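Local coordinates for IPT/TIG domain-containing protein BACOVA_02650 (Bacteroides ovatus, PDB 5E7H) that binds polysaccharide at the cell surface of a human gut bacterium, probably capturing xyloglucan before it is transported into the periplasm for degradation, at residues 8-11 with 12-15; 108-111 with 112-115; 194-197 with 198-201; 221-224 with 225-228. All coordinates share one frame; numbering follows the deposited sequence.

Overall arrangement
The four contacts follow one another along the chain, each within eight consecutive residues. Contact 1 lies in the IPT/TIG domain, in the loop between strands 4-8 and 18-24; the others belong to the xyloglucan-binding domain. Contact 2 lies in the loop between strands 105-108 and 121-126, contact 3 between strands 189-192 and 207-213, and contact 4 on helix 223-227. Contacts 1 and 3 touch across the two domains, Ser9 CA lying 3.6 Å from Phe198 CD1, with centres about 13 Å apart. Contacts 2 and 4, with centres about 38 Å apart, lie on opposite sides of the chain's centre. Loops of the two domains thus pack together at the junction, far from helix 223-227.

Contact 1 (8-11 with 12-15)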
ATOM      1  N   VAL A   8     -11.140   3.089   5.410  1.00 20.19           N
ATOM      2  CA  VAL A   8     -10.815   1.674   5.267  1.00 19.18           C
ATOM      3  C   VAL A   8      -9.300   1.545   5.379  1.00 19.08           C
ATOM      4  O   VAL A   8      -8.558   2.380   4.857  1.00 19.16           O
ATOM      5  CB  VAL A   8     -11.311   1.104   3.932  1.00 18.51           C
ATOM      6  CG1 VAL A   8     -11.035  -0.377   3.837  1.00 19.66           C
ATOM      7  CG2 VAL A   8     -12.813   1.351   3.777  1.00 22.52           C
ATOM      8  N   SER A   9      -8.839   0.504   6.073  1.00 16.77           N
ATOM      9  CA  SER A   9      -7.421   0.365   6.395  1.00 15.97           C
ATOM     10  C   SER A   9      -6.514   0.299   5.169  1.00 16.18           C
ATOM     11  O   SER A   9      -5.370   0.801   5.192  1.00 16.22           O
ATOM     12  CB  SER A   9      -7.220  -0.880   7.271  1.00 17.34           C
ATOM     13  OG  SER A   9      -7.745  -2.034   6.638  1.00 18.45           O
ATOM     14  N   SER A  10      -6.996  -0.293   4.080  1.00 15.52           N
ATOM     15  CA  SER A  10      -6.223  -0.381   2.847  1.00 14.89           C
ATOM     16  C   SER A  10      -7.142  -0.564   1.651  1.00 16.09           C
ATOM     17  O   SER A  10      -8.237  -1.103   1.806  1.00 17.92           O
ATOM     18  CB  SER A  10      -5.234  -1.534   2.918  1.00 15.17           C
ATOM     19  OG  SER A  10      -4.554  -1.688   1.689  1.00 14.67           O
ATOM     20  N   THR A  11      -6.703  -0.100   0.487  1.00 16.51           N
ATOM     21  CA  THR A  11      -7.400  -0.399  -0.771  1.00 16.06           C
ATOM     22  C   THR A  11      -6.972  -1.751  -1.351  1.00 15.57           C
ATOM     23  O   THR A  11      -7.602  -2.246  -2.270  1.00 16.36           O
ATOM     24  CB  THR A  11      -7.157   0.695  -1.828  1.00 16.61           C
ATOM     25  OG1 THR A  11      -5.768   0.765  -2.138  1.00 18.02           O
ATOM     26  CG2 THR A  11      -7.635   2.063  -1.346  1.00 21.11           C
ATOM     27  N   MET A  12      -5.903  -2.361  -0.835  1.00 14.12           N
ATOM     28  CA  MET A  12      -5.445  -3.639  -1.381  1.00 14.72           C
ATOM     29  C   MET A  12      -4.795  -4.462  -0.279  1.00 15.11           C
ATOM     30  O   MET A  12      -3.617  -4.812  -0.352  1.00 17.16           O
ATOM     31  CB  MET A  12      -4.493  -3.430  -2.559  1.00 15.47           C
ATOM     32  CG  MET A  12      -4.330  -4.697  -3.402  1.00 15.20           C
ATOM     33  SD  MET A  12      -3.506  -4.408  -4.990  1.00 17.53           S
ATOM     34  CE  MET A  12      -4.859  -3.713  -5.895  1.00 19.02           C
ATOM     35  N   PRO A  13      -5.585  -4.784   0.743  1.00 13.99           N
ATOM     36  CA  PRO A  13      -5.049  -5.598   1.840  1.00 15.14           C
ATOM     37  C   PRO A  13      -4.638  -6.965   1.352  1.00 16.94           C
ATOM     38  O   PRO A  13      -5.301  -7.573   0.514  1.00 16.71           O
ATOM     39  CB  PRO A  13      -6.207  -5.670   2.830  1.00 16.48           C
ATOM     40  CG  PRO A  13      -7.431  -5.376   2.038  1.00 17.96           C
ATOM     41  CD  PRO A  13      -7.004  -4.454   0.933  1.00 15.51           C
ATOM     42  N   VAL A  14      -3.532  -7.458   1.903  1.00 16.20           N
ATOM     43  CA  VAL A  14      -3.059  -8.803   1.591  1.00 16.37           C
ATOM     44  C   VAL A  14      -4.078  -9.863   2.010  1.00 15.64           C
ATOM     45  O   VAL A  14      -4.698  -9.783   3.089  1.00 16.08           O
ATOM     46  CB  VAL A  14      -1.685  -9.044   2.286  1.00 16.94           C
ATOM     47  CG1 VAL A  14      -1.203 -10.491   2.100  1.00 17.97           C
ATOM     48  CG2 VAL A  14      -0.654  -8.074   1.748  1.00 17.57           C
ATOM     49  N   VAL A  15      -4.270 -10.882   1.170  1.00 16.43           N
ATOM     50  CA  VAL A  15      -5.147 -11.977   1.525  1.00 16.82           C
ATOM     51  C   VAL A  15      -4.632 -12.673   2.799  1.00 16.64           C
ATOM     52  O   VAL A  15      -3.454 -13.026   2.895  1.00 18.27           O
ATOM     53  CB  VAL A  15      -5.265 -13.011   0.393  1.00 19.67           C
ATOM     54  CG1 VAL A  15      -6.134 -14.151   0.778  1.00 19.99           C
ATOM     55  CG2 VAL A  15      -5.807 -12.332  -0.879  1.00 21.90           C
TER
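With chi1 at 175°, the hydroxyl of Ser10 swings opposite its own backbone nitrogen and lies beside its carbonyl carbon, which brings OG within reach of the peptide N-H two residues on. There Met12 N donates to Ser10 OG at 2.9 Å, and the bond is nearly straight, with 161° at the hydrogen. Serine suits this place because it offers a small acceptor on a single-carbon arm. The next nitrogen, Pro13 N, is 3.4 Å from Ser10 OG but has no hydrogen to give; the contact there is simply packing, with Pro13 CD 3.5 Å from Thr11 C. Proline here adds an apolar ring that also touches Phe83 and Val19. Met12 bends at its thioether (chi3 -78°), and its flexible side chain lies against Asn254 and Arg256 of strand 246-259. The hydroxyls of Ser10 and Thr11 also reach the neighbouring domain: Ser10 OG hydrogen-bonds Glu165 OE1, and Thr11 OG1 pairs with Gln163 OE1 and Arg256 NE. Putting an alanine at Ser10 would probably leave the buried Met12 N-H without its acceptor and Glu165 without one of its partners, so that the bend between Thr11 and Pro13 would be less firmly set. A serine oxygen accepting from the backbone nitrogen two residues ahead is the defining bond of an ST turn, here in the loop that leads from strand 4-8 to strand 18-24 of the IPT/TIG domain, at its junction with the xyloglucan-binding domain.

Contact 2 (108-111 with 112-115); sequences VADG and SSAP. With FMT (formic acid), chain C.
Pro115 follows a cis peptide bond, and its ring lies back against the start of the loop, where Pro115 CG packs on Ala109 CB at 4.0 Å. Between them the chain makes an Asx turn, within the loop joining antiparallel strands 105-108 and 121-126 of the xyloglucan-binding domain. Its key atom is Asp110 OD1, which grips two successive amides: Ser112 N at 2.9 Å, coming from above the carboxylate plane, and Ser113 N at 3.1 Å, on the syn lone pair. A chi1 of 69° sets the carboxylate between the backbone nitrogen and carbonyl carbon of Asp110, curled over the turn. Aspartate suits the position because its short side chain reaches both N-H groups. Gly111 takes a positive phi (79°), a conformation glycine adopts readily. One water stitches the two limbs together, accepting from Asp110 N and donating to Ser113 O, while a second donates to Asp110 OD2 at 2.7 Å. Pro115 also rests on Tyr251 and Phe167, which ties this largely exposed loop to the sheet. A formate, probably from the crystallisation liquor, takes an almost straight bond from Ala114 N to its O2, 2.8 Å long.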
ATOM      1  N   VAL A 108       8.163 -14.981  -1.363  1.00 17.29           N
ATOM      2  CA  VAL A 108       6.756 -15.379  -1.318  1.00 15.89           C
ATOM      3  C   VAL A 108       6.535 -15.866   0.098  1.00 15.44           C
ATOM      4  O   VAL A 108       7.192 -16.811   0.539  1.00 17.65           O
ATOM      5  CB  VAL A 108       6.437 -16.476  -2.347  1.00 18.30           C
ATOM      6  CG1 VAL A 108       5.007 -17.002  -2.192  1.00 20.63           C
ATOM      7  CG2 VAL A 108       6.660 -15.958  -3.768  1.00 19.90           C
ATOM      8  N   ALA A 109       5.652 -15.206   0.833  1.00 14.82           N
ATOM      9  CA  ALA A 109       5.506 -15.508   2.249  1.00 14.36           C
ATOM     10  C   ALA A 109       4.979 -16.929   2.442  1.00 17.29           C
ATOM     11  O   ALA A 109       4.182 -17.415   1.639  1.00 16.47           O
ATOM     12  CB  ALA A 109       4.604 -14.508   2.914  1.00 16.20           C
ATOM     13  N   ASP A 110       5.421 -17.583   3.515  1.00 16.47           N
ATOM     14  CA  ASP A 110       5.208 -19.026   3.690  1.00 18.32           C
ATOM     15  C   ASP A 110       4.414 -19.407   4.936  1.00 16.91           C
ATOM     16  O   ASP A 110       4.353 -20.595   5.289  1.00 19.91           O
ATOM     17  CB  ASP A 110       6.555 -19.757   3.703  1.00 22.37           C
ATOM     18  CG  ASP A 110       7.397 -19.464   4.942  1.00 27.94           C
ATOM     19  OD1 ASP A 110       6.954 -18.716   5.831  1.00 20.48           O
ATOM     20  OD2 ASP A 110       8.533 -19.982   5.015  1.00 35.30           O
ATOM     21  N   GLY A 111       3.802 -18.431   5.600  1.00 16.90           N
ATOM     22  CA  GLY A 111       2.968 -18.707   6.758  1.00 17.23           C
ATOM     23  C   GLY A 111       3.697 -18.947   8.046  1.00 21.62           C
ATOM     24  O   GLY A 111       3.066 -19.157   9.079  1.00 25.74           O
ATOM     25  N   SER A 112       5.023 -18.904   8.016  1.00 17.51           N
ATOM     26  CA  SER A 112       5.807 -19.296   9.195  1.00 18.49           C
ATOM     27  C   SER A 112       6.772 -18.190   9.606  1.00 20.08           C
ATOM     28  O   SER A 112       7.050 -18.010  10.788  1.00 24.25           O
ATOM     29  CB  SER A 112       6.579 -20.615   8.943  1.00 20.76           C
ATOM     30  OG  SER A 112       7.281 -21.005  10.095  1.00 39.09           O
ATOM     31  N   SER A 113       7.290 -17.447   8.642  1.00 16.65           N
ATOM     32  CA  SER A 113       8.171 -16.329   8.953  1.00 18.90           C
ATOM     33  C   SER A 113       7.665 -15.056   8.314  1.00 18.55           C
ATOM     34  O   SER A 113       6.885 -15.084   7.357  1.00 16.68           O
ATOM     35  CB  SER A 113       9.595 -16.603   8.473  1.00 23.86           C
ATOM     36  OG  SER A 113       9.615 -16.787   7.080  1.00 28.03           O
ATOM     37  N   ALA A 114       8.110 -13.919   8.834  1.00 16.52           N
ATOM     38  CA  ALA A 114       7.676 -12.643   8.298  1.00 15.26           C
ATOM     39  C   ALA A 114       7.943 -12.538   6.786  1.00 15.05           C
ATOM     40  O   ALA A 114       8.998 -12.998   6.297  1.00 16.17           O
ATOM     41  CB  ALA A 114       8.380 -11.518   9.031  1.00 17.56           C
ATOM     42  N   PRO A 115       7.002 -11.937   6.032  1.00 13.70           N
ATOM     43  CA  PRO A 115       5.809 -11.196   6.470  1.00 13.35           C
ATOM     44  C   PRO A 115       4.537 -12.058   6.628  1.00 13.17           C
ATOM     45  O   PRO A 115       3.443 -11.493   6.704  1.00 14.23           O
ATOM     46  CB  PRO A 115       5.645 -10.174   5.361  1.00 12.92           C
ATOM     47  CG  PRO A 115       6.075 -10.936   4.125  1.00 13.68           C
ATOM     48  CD  PRO A 115       7.231 -11.778   4.580  1.00 14.37           C
TER
HETATM   49  C   FMT C 502      10.145 -14.785  11.813  1.00 34.35           C
HETATM   50  O1  FMT C 502       9.358 -14.993  12.770  1.00 49.80           O
HETATM   51  O2  FMT C 502       9.890 -13.857  11.003  1.00 24.14           O
HETATM   52  O   HOH W   1       7.677 -15.837   4.692  1.00 22.01           O
HETATM   53  O   HOH W   2      10.008 -19.970   7.286  1.00 44.02           O

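Contact 3 (194-197 with 198-201); sequences PVSS and FTGK
Two backbone N-H groups converge on Ser196 OG: Phe198 N at 2.9 Å and Thr199 N at 3.1 Å. The second bond is the straighter, with 159° at the hydrogen. Serine fits because its short arm, with OG swung opposite the backbone nitrogen (chi1 166°), brings the oxygen to the two amides; the bond from Phe198 N, two residues on, makes this an ST turn. Thr199 forms a second ST turn, its OG1 accepting from Lys201 N at 3.1 Å while also pairing with Glu203 OE1. The two turns follow directly on one another, Ser196 CB lying 3.3 Å from Thr199 OG1. Backbone bonds close the loop around them. Gly200 N reaches Ser196 O at 2.8 Å, and Ser196 N reaches Lys201 O at 2.8 Å. Gly200 stands where phi is positive (78°), which a residue without a side chain accepts easily. Val195 CA adds a CH...O contact of 3.6 Å to the same Lys201 O. Two residues face outward from the turn to other partners: Ser197 OG bonds Gln209 NE2 on strand 207-213, and the Phe198 ring leaves the polar interior to pack on Ser9, Thr20 and Thr22 of the IPT/TIG domain. The chemistry is therefore divided: hydroxyls take up three of the amides of the bend and a backbone carbonyl takes the fourth, Gly200 N, whereas the one aromatic side chain of the turn is turned out to meet the neighbouring domain.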
ATOM      1  N   PRO A 194       8.374   4.283   6.695  1.00 17.79           N
ATOM      2  CA  PRO A 194       6.988   3.826   6.467  1.00 17.73           C
ATOM      3  C   PRO A 194       6.063   4.075   7.644  1.00 17.96           C
ATOM      4  O   PRO A 194       6.407   3.719   8.775  1.00 18.77           O
ATOM      5  CB  PRO A 194       7.155   2.340   6.217  1.00 17.28           C
ATOM      6  CG  PRO A 194       8.522   2.231   5.588  1.00 21.28           C
ATOM      7  CD  PRO A 194       9.348   3.236   6.336  1.00 20.63           C
ATOM      8  N   VAL A 195       4.929   4.724   7.371  1.00 16.83           N
ATOM      9  CA  VAL A 195       3.883   4.941   8.370  1.00 16.83           C
ATOM     10  C   VAL A 195       2.543   4.592   7.742  1.00 15.65           C
ATOM     11  O   VAL A 195       2.328   4.752   6.555  1.00 16.02           O
ATOM     12  CB  VAL A 195       3.842   6.384   8.908  1.00 23.85           C
ATOM     13  CG1 VAL A 195       5.070   6.678   9.769  1.00 25.31           C
ATOM     14  CG2 VAL A 195       3.721   7.392   7.780  1.00 24.06           C
ATOM     15  N   SER A 196       1.630   4.144   8.581  1.00 16.99           N
ATOM     16  CA  SER A 196       0.322   3.713   8.111  1.00 16.78           C
ATOM     17  C   SER A 196      -0.575   4.873   7.701  1.00 17.99           C
ATOM     18  O   SER A 196      -0.700   5.862   8.436  1.00 19.58           O
ATOM     19  CB  SER A 196      -0.362   2.907   9.216  1.00 17.71           C
ATOM     20  OG  SER A 196      -1.737   2.744   8.922  1.00 17.50           O
ATOM     21  N   SER A 197      -1.230   4.735   6.551  1.00 16.86           N
ATOM     22  CA  SER A 197      -2.212   5.726   6.118  1.00 16.92           C
ATOM     23  C   SER A 197      -3.449   5.703   7.015  1.00 19.80           C
ATOM     24  O   SER A 197      -4.214   6.670   7.067  1.00 21.55           O
ATOM     25  CB  SER A 197      -2.610   5.476   4.677  1.00 18.10           C
ATOM     26  OG  SER A 197      -3.215   4.209   4.505  1.00 19.95           O
ATOM     27  N   PHE A 198      -3.631   4.599   7.729  1.00 17.84           N
ATOM     28  CA  PHE A 198      -4.805   4.402   8.569  1.00 18.61           C
ATOM     29  C   PHE A 198      -4.600   4.933   9.986  1.00 20.91           C
ATOM     30  O   PHE A 198      -5.504   5.550  10.561  1.00 23.87           O
ATOM     31  CB  PHE A 198      -5.152   2.904   8.588  1.00 19.26           C
ATOM     32  CG  PHE A 198      -6.488   2.566   9.206  1.00 20.34           C
ATOM     33  CD1 PHE A 198      -7.663   3.071   8.683  1.00 18.08           C
ATOM     34  CD2 PHE A 198      -6.555   1.672  10.258  1.00 21.58           C
ATOM     35  CE1 PHE A 198      -8.885   2.715   9.233  1.00 22.57           C
ATOM     36  CE2 PHE A 198      -7.760   1.316  10.811  1.00 27.62           C
ATOM     37  CZ  PHE A 198      -8.927   1.836  10.302  1.00 26.03           C
ATOM     38  N   THR A 199      -3.431   4.673  10.569  1.00 20.17           N
ATOM     39  CA  THR A 199      -3.174   5.044  11.975  1.00 22.76           C
ATOM     40  C   THR A 199      -2.179   6.186  12.159  1.00 26.84           C
ATOM     41  O   THR A 199      -2.105   6.782  13.244  1.00 27.91           O
ATOM     42  CB  THR A 199      -2.626   3.858  12.771  1.00 22.95           C
ATOM     43  OG1 THR A 199      -1.316   3.538  12.286  1.00 21.77           O
ATOM     44  CG2 THR A 199      -3.526   2.639  12.638  1.00 26.14           C
ATOM     45  N   GLY A 200      -1.402   6.479  11.118  1.00 23.15           N
ATOM     46  CA  GLY A 200      -0.352   7.481  11.197  1.00 25.58           C
ATOM     47  C   GLY A 200       0.908   6.994  11.901  1.00 29.94           C
ATOM     48  O   GLY A 200       1.863   7.763  12.050  1.00 34.11           O
ATOM     49  N   LYS A 201       0.921   5.729  12.318  1.00 23.77           N
ATOM     50  CA  LYS A 201       2.073   5.142  13.008  1.00 27.98           C
ATOM     51  C   LYS A 201       2.826   4.106  12.172  1.00 21.94           C
ATOM     52  O   LYS A 201       2.278   3.531  11.235  1.00 20.20           O
ATOM     53  CB  LYS A 201       1.626   4.481  14.317  1.00 35.18           C
ATOM     54  CG  LYS A 201       1.163   5.483  15.377  1.00 42.27           C
ATOM     55  CD  LYS A 201      -0.333   5.413  15.624  1.00 60.40           C
ATOM     56  CE  LYS A 201      -0.679   4.442  16.742  1.00 68.15           C
ATOM     57  NZ  LYS A 201      -0.469   5.033  18.096  1.00 75.14           N
TER

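Contact 4 (221-224 with 225-228). With NA (sodium ion), chain J.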
ATOM      1  N   ALA A 221       3.621  18.792 -13.728  1.00 18.11           N
ATOM      2  CA  ALA A 221       2.330  19.408 -13.458  1.00 17.58           C
ATOM      3  C   ALA A 221       1.175  18.417 -13.564  1.00 20.41           C
ATOM      4  O   ALA A 221       0.325  18.335 -12.665  1.00 19.14           O
ATOM      5  CB  ALA A 221       2.115  20.560 -14.393  1.00 20.38           C
ATOM      6  N   THR A 222       1.125  17.678 -14.670  1.00 18.02           N
ATOM      7  CA  THR A 222       0.040  16.727 -14.914  1.00 15.92           C
ATOM      8  C   THR A 222       0.565  15.322 -15.171  1.00 14.41           C
ATOM      9  O   THR A 222       1.768  15.126 -15.396  1.00 15.09           O
ATOM     10  CB  THR A 222      -0.806  17.099 -16.131  1.00 17.87           C
ATOM     11  OG1 THR A 222       0.001  16.957 -17.309  1.00 19.08           O
ATOM     12  CG2 THR A 222      -1.340  18.538 -16.067  1.00 19.07           C
ATOM     13  N   TYR A 223      -0.343  14.355 -15.139  1.00 14.12           N
ATOM     14  CA  TYR A 223       0.016  12.972 -15.347  1.00 13.50           C
ATOM     15  C   TYR A 223       0.635  12.801 -16.745  1.00 14.13           C
ATOM     16  O   TYR A 223       1.632  12.083 -16.881  1.00 15.38           O
ATOM     17  CB  TYR A 223      -1.219  12.073 -15.116  1.00 13.78           C
ATOM     18  CG  TYR A 223      -0.903  10.624 -15.083  1.00 12.71           C
ATOM     19  CD1 TYR A 223       0.007  10.098 -14.170  1.00 13.33           C
ATOM     20  CD2 TYR A 223      -1.493   9.771 -15.982  1.00 12.90           C
ATOM     21  CE1 TYR A 223       0.320   8.738 -14.173  1.00 13.83           C
ATOM     22  CE2 TYR A 223      -1.199   8.416 -15.991  1.00 13.37           C
ATOM     23  CZ  TYR A 223      -0.293   7.905 -15.102  1.00 12.94           C
ATOM     24  OH  TYR A 223       0.035   6.556 -15.087  1.00 14.30           O
ATOM     25  N   GLN A 224       0.097  13.466 -17.761  1.00 14.61           N
ATOM     26  CA  GLN A 224       0.679  13.361 -19.108  1.00 16.44           C
ATOM     27  C   GLN A 224       2.112  13.883 -19.143  1.00 16.76           C
ATOM     28  O   GLN A 224       2.974  13.337 -19.845  1.00 15.62           O
ATOM     29  CB  GLN A 224      -0.160  14.114 -20.134  1.00 16.66           C
ATOM     30  CG  GLN A 224       0.320  13.898 -21.589  1.00 16.70           C
ATOM     31  CD  GLN A 224       0.235  12.440 -21.989  1.00 16.54           C
ATOM     32  OE1 GLN A 224      -0.785  11.980 -22.493  1.00 19.60           O
ATOM     33  NE2 GLN A 224       1.326  11.706 -21.785  1.00 16.82           N
ATOM     34  N   ASP A 225       2.386  14.961 -18.419  1.00 16.79           N
ATOM     35  CA  ASP A 225       3.751  15.493 -18.394  1.00 17.50           C
ATOM     36  C   ASP A 225       4.731  14.477 -17.786  1.00 16.34           C
ATOM     37  O   ASP A 225       5.871  14.298 -18.255  1.00 17.95           O
ATOM     38  CB  ASP A 225       3.798  16.796 -17.596  1.00 17.09           C
ATOM     39  CG  ASP A 225       2.992  17.905 -18.234  1.00 23.81           C
ATOM     40  OD1 ASP A 225       2.982  18.038 -19.480  1.00 23.46           O
ATOM     41  OD2 ASP A 225       2.352  18.650 -17.465  1.00 29.27           O
ATOM     42  N   PHE A 226       4.296  13.811 -16.719  1.00 14.48           N
ATOM     43  CA  PHE A 226       5.047  12.756 -16.070  1.00 14.96           C
ATOM     44  C   PHE A 226       5.305  11.612 -17.048  1.00 16.20           C
ATOM     45  O   PHE A 226       6.447  11.144 -17.192  1.00 15.48           O
ATOM     46  CB  PHE A 226       4.266  12.305 -14.824  1.00 14.30           C
ATOM     47  CG  PHE A 226       4.669  10.963 -14.256  1.00 12.64           C
ATOM     48  CD1 PHE A 226       5.843  10.813 -13.542  1.00 15.95           C
ATOM     49  CD2 PHE A 226       3.834   9.864 -14.413  1.00 14.61           C
ATOM     50  CE1 PHE A 226       6.187   9.555 -12.993  1.00 16.14           C
ATOM     51  CE2 PHE A 226       4.164   8.635 -13.870  1.00 15.38           C
ATOM     52  CZ  PHE A 226       5.340   8.486 -13.166  1.00 15.92           C
ATOM     53  N   LEU A 227       4.265  11.176 -17.750  1.00 13.82           N
ATOM     54  CA  LEU A 227       4.424  10.077 -18.707  1.00 14.25           C
ATOM     55  C   LEU A 227       5.406  10.471 -19.813  1.00 14.85           C
ATOM     56  O   LEU A 227       6.163   9.625 -20.298  1.00 15.27           O
ATOM     57  CB  LEU A 227       3.088   9.669 -19.307  1.00 14.72           C
ATOM     58  CG  LEU A 227       2.088   9.007 -18.340  1.00 14.23           C
ATOM     59  CD1 LEU A 227       0.788   8.727 -19.098  1.00 15.11           C
ATOM     60  CD2 LEU A 227       2.621   7.749 -17.693  1.00 15.99           C
ATOM     61  N   ASN A 228       5.398  11.742 -20.198  1.00 15.38           N
ATOM     62  CA  ASN A 228       6.262  12.198 -21.276  1.00 16.29           C
ATOM     63  C   ASN A 228       7.741  12.342 -20.883  1.00 16.41           C
ATOM     64  O   ASN A 228       8.538  12.726 -21.723  1.00 17.83           O
ATOM     65  CB  ASN A 228       5.715  13.516 -21.852  1.00 16.95           C
ATOM     66  CG  ASN A 228       4.532  13.284 -22.761  1.00 17.30           C
ATOM     67  OD1 ASN A 228       4.269  12.159 -23.156  1.00 18.75           O
ATOM     68  ND2 ASN A 228       3.804  14.339 -23.090  1.00 17.79           N
TER
HETATM   69 NA    NA J 509       6.386   7.438 -22.201  0.50 57.09          NA
HETATM   70  O   HOH W   3       5.167  19.804 -16.018  1.00 25.95           O
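Apolar packing between Tyr223 and the two residues one turn on comes first. Leu227 CG sits over one face of the Tyr223 ring, 4.2 Å from its centroid, in a CH-pi contact, with Leu227 CD1 3.7 Å from Tyr223 CE2. Phe226 meets the same ring obliquely, Phe226 CD2 lying 3.7 Å from Tyr223 CE1 with the ring planes 31° apart. A chi1 of -170° swings the tyrosine ring along the helix to where Leu227 can cover it, and its hydroxyl bonds Val146 O. Phe226 makes an edge-to-face pair with Trp145. The buried rings of Tyr223 and Phe226 give each other and the branched Leu227 broad surfaces to pack on. With an alanine at Tyr223, Leu227 and Phe226 would probably lose the ring they pack on, and Val146 O its hydroxyl partner. The backbone bonds are those of a single helical turn: Phe226 N to Thr222 O, Leu227 N to Tyr223 O at 2.9 Å, and Asn228 N to Gln224 O. Capping bonds close the start of the helix. Asp225 OD2 accepts from Thr222 N at 3.2 Å, and Asp225 N returns a weak bond of 3.3 Å to Thr222 OG1. A carboxylate here is likely to be favoured by the partial positive charge of the helix start, and threonine supplies an oxygen close to the chain. At the other end Leu227 O binds a sodium ion at 2.9 Å, with Asn230 OD1 as a further ligand. The reciprocal Thr222-Asp225 pair is a capping box, at the start of helix 223-227 in the xyloglucan-binding domain.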